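Local coordinates for MSHA biogenesis protein MshE (Vibrio cholerae, PDB 5HTL), which binds the second messenger cyclic di-GMP through its N-terminal MshEN domain and probably serves in the biogenesis of the MSHA pilus, at residues Ala23-Glu26 / Gln27-Ala31. Residues are numbered along the deposited sequence; the frame is centred on the assembly and turned at random.
With C2E (9,9'-[(2R,3R,3aS,5S,7aR,9R,10R,10aS,12S,14aR)-3,5,10,12-tetrahydroxy-5,12-dioxidooctahydro-2H,7H-difuro[3,2-d:3',2'-j][1,3,7,9,2,8]tetraoxadiphosphacyclododecine-2,9-diyl]bis(2-amino-1,9-dihydro-6H-purin-6-one)), chain C.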
loop_
_atom_site.group_PDB
_atom_site.type_symbol
_atom_site.label_atom_id
_atom_site.label_comp_id
_atom_site.label_asym_id
_atom_site.label_seq_id
_atom_site.Cartn_x
_atom_site.Cartn_y
_atom_site.Cartn_z
ATOM N N ALA A 23 17.272 19.980 -13.967
ATOM C CA ALA A 23 16.895 21.366 -14.223
ATOM C C ALA A 23 15.381 21.530 -14.346
ATOM O O ALA A 23 14.824 22.540 -13.926
ATOM C CB ALA A 23 17.609 21.906 -15.463
ATOM N N GLN A 24 14.717 20.533 -14.919
ATOM C CA GLN A 24 13.273 20.558 -15.083
ATOM C C GLN A 24 12.580 20.456 -13.735
ATOM O O GLN A 24 11.567 21.124 -13.485
ATOM C CB GLN A 24 12.845 19.391 -15.962
ATOM C CG GLN A 24 13.213 19.540 -17.419
ATOM C CD GLN A 24 13.083 18.227 -18.175
ATOM O OE1 GLN A 24 12.741 17.192 -17.596
ATOM N NE2 GLN A 24 13.357 18.263 -19.467
ATOM N N LEU A 25 13.142 19.639 -12.851
ATOM C CA LEU A 25 12.613 19.539 -11.496
ATOM C C LEU A 25 12.701 20.890 -10.793
ATOM O O LEU A 25 11.726 21.348 -10.201
ATOM C CB LEU A 25 13.359 18.484 -10.693
ATOM C CG LEU A 25 12.955 18.354 -9.224
ATOM C CD1 LEU A 25 11.433 18.173 -9.018
ATOM C CD2 LEU A 25 13.706 17.208 -8.571
ATOM N N GLU A 26 13.866 21.524 -10.862
ATOM C CA GLU A 26 14.058 22.830 -10.230
ATOM C C GLU A 26 13.087 23.852 -10.821
ATOM O O GLU A 26 12.469 24.634 -10.095
ATOM C CB GLU A 26 15.518 23.273 -10.387
ATOM C CG GLU A 26 16.496 22.417 -9.577
ATOM C CD GLU A 26 17.948 22.531 -10.027
ATOM O OE1 GLU A 26 18.222 23.204 -11.042
ATOM O OE2 GLU A 26 18.822 21.934 -9.359
ATOM N N GLN A 27 12.918 23.811 -12.135
ATOM C CA GLN A 27 11.988 24.688 -12.816
ATOM C C GLN A 27 10.561 24.491 -12.305
ATOM O O GLN A 27 9.852 25.456 -12.023
ATOM C CB GLN A 27 12.049 24.437 -14.325
ATOM C CG GLN A 27 11.234 25.415 -15.133
ATOM C CD GLN A 27 11.359 25.188 -16.624
ATOM O OE1 GLN A 27 12.163 24.372 -17.079
ATOM N NE2 GLN A 27 10.564 25.918 -17.399
ATOM N N ALA A 28 10.148 23.238 -12.156
ATOM C CA ALA A 28 8.787 22.948 -11.716
ATOM C C ALA A 28 8.558 23.320 -10.250
ATOM O O ALA A 28 7.482 23.795 -9.896
ATOM C CB ALA A 28 8.453 21.499 -11.952
ATOM N N LEU A 29 9.561 23.100 -9.405
ATOM C CA LEU A 29 9.449 23.458 -7.990
ATOM C C LEU A 29 9.291 24.965 -7.848
ATOM O O LEU A 29 8.475 25.427 -7.048
ATOM C CB LEU A 29 10.652 22.956 -7.194
ATOM C CG LEU A 29 10.708 21.447 -6.994
ATOM C CD1 LEU A 29 12.084 21.065 -6.460
ATOM C CD2 LEU A 29 9.600 20.984 -6.051
ATOM N N ASN A 30 10.050 25.719 -8.637
ATOM C CA ASN A 30 9.925 27.181 -8.670
ATOM C C ASN A 30 8.533 27.606 -9.129
ATOM O O ASN A 30 7.908 28.501 -8.549
ATOM C CB ASN A 30 10.982 27.801 -9.599
ATOM C CG ASN A 30 12.402 27.622 -9.089
ATOM O OD1 ASN A 30 12.624 27.375 -7.905
ATOM N ND2 ASN A 30 13.375 27.755 -9.988
ATOM N N ALA A 31 8.045 26.945 -10.174
ATOM C CA ALA A 31 6.784 27.310 -10.819
ATOM C C ALA A 31 5.542 26.914 -10.020
ATOM O O ALA A 31 4.481 27.543 -10.143
ATOM C CB ALA A 31 6.722 26.690 -12.206
HETATM P P1 C2E C . 6.143 14.061 -1.803
HETATM O O2P C2E C . 6.632 13.446 -3.092
HETATM O O1P C2E C . 6.754 13.410 -0.580
HETATM O "O5'" C2E C . 6.477 15.605 -1.845
HETATM C "C5'" C2E C . 6.063 16.560 -0.908
HETATM C "C4'" C2E C . 6.286 17.943 -1.314
HETATM O "O4'" C2E C . 7.647 18.200 -1.481
HETATM C "C3'" C2E C . 5.648 18.248 -2.642
HETATM O "O3'" C2E C . 4.367 18.796 -2.448
HETATM C "C2'" C2E C . 6.557 19.095 -3.277
HETATM O "O2'" C2E C . 6.205 20.475 -3.042
HETATM C "C1'" C2E C . 7.898 18.793 -2.721
HETATM N N9 C2E C . 8.594 17.837 -3.526
HETATM C C8 C2E C . 8.331 16.698 -4.162
HETATM N N7 C2E C . 9.487 16.293 -4.702
HETATM C C5 C2E C . 10.470 17.190 -4.391
HETATM C C6 C2E C . 11.834 17.221 -4.702
HETATM O O6 C2E C . 12.392 16.248 -5.449
HETATM N N1 C2E C . 12.580 18.241 -4.259
HETATM C C2 C2E C . 12.023 19.202 -3.516
HETATM N N2 C2E C . 12.873 20.263 -3.074
HETATM N N3 C2E C . 10.713 19.215 -3.185
HETATM C C4 C2E C . 9.902 18.220 -3.609
HETATM P P11 C2E C . 3.165 18.448 -3.435
HETATM O O21 C2E C . 1.963 19.322 -3.119
HETATM O O11 C2E C . 3.625 18.760 -4.829
HETATM O O5A C2E C . 2.834 16.923 -3.423
HETATM C C5A C2E C . 2.364 16.267 -2.256
HETATM C C4A C2E C . 2.423 14.828 -2.274
HETATM O O4A C2E C . 1.466 14.298 -3.256
HETATM C C3A C2E C . 3.734 14.306 -2.718
HETATM O O3A C2E C . 4.576 13.906 -1.655
HETATM C C2A C2E C . 3.433 13.165 -3.605
HETATM O O2A C2E C . 3.340 11.964 -2.950
HETATM C C1A C2E C . 2.103 13.466 -4.197
HETATM N N91 C2E C . 2.054 14.183 -5.464
HETATM C C81 C2E C . 2.940 15.058 -5.979
HETATM N N71 C2E C . 2.485 15.519 -7.157
HETATM C C51 C2E C . 1.285 14.940 -7.399
HETATM C C61 C2E C . 0.331 15.010 -8.420
HETATM O O61 C2E C . 0.499 15.825 -9.526
HETATM N N11 C2E C . -0.776 14.274 -8.333
HETATM C C21 C2E C . -0.990 13.479 -7.290
HETATM N N21 C2E C . -2.189 12.740 -7.297
HETATM N N31 C2E C . -0.118 13.379 -6.279
HETATM C C41 C2E C . 1.020 14.104 -6.323
#
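Leu25 and Leu29 lie one turn apart on helix 22-32 and meet through their ends. CD1 of Leu25 is 3.9 Å from CD1 of Leu29, and the two side chains pass each other at a slant. Their first torsions differ. Leu25 has CG anti to the backbone N (chi1 176°), whereas Leu29 has CG anti to the carbonyl carbon (chi1 -71°). Both ends thereby come to one guanine of cyclic di-GMP. The methyls of Leu29 lie over the base face, with CD1 3.5 Å from C2 and CD2 3.5 Å from N3. Leu25 CD2 comes from the same side of the ring, but at its margin, 3.5 Å from O6. Ala28 fills the neighbouring tight side, against Leu39, Thr42 and Leu43 of helix 39-45. Ordinary helical bonds run beneath these side chains, including Leu29 N to Leu25 O at 2.9 Å. Gln24, partly exposed and resting on Phe48, turns back, and its OE1 accepts a hydrogen bond from Ser21 N. Gln27 extends outward along Leu46 and Phe48. The solvent side is looser. Glu26 extends its chain outward, and its carboxylate makes no contact across the two segments. Asn30 folds back over the preceding turn, and its CG sits 3.2 Å from Glu26 O. Glu26 O accepts a hydrogen bond from Asn30 N at 3.0 Å; the side-chain ND2 has a poor angle for a bond. Leu25 and Leu29, with three residues between them, and Gln32 three positions further on, which also bonds the ligand, match the LxxxLxxQ end of the cyclic di-GMP-binding motif of MshEN domains.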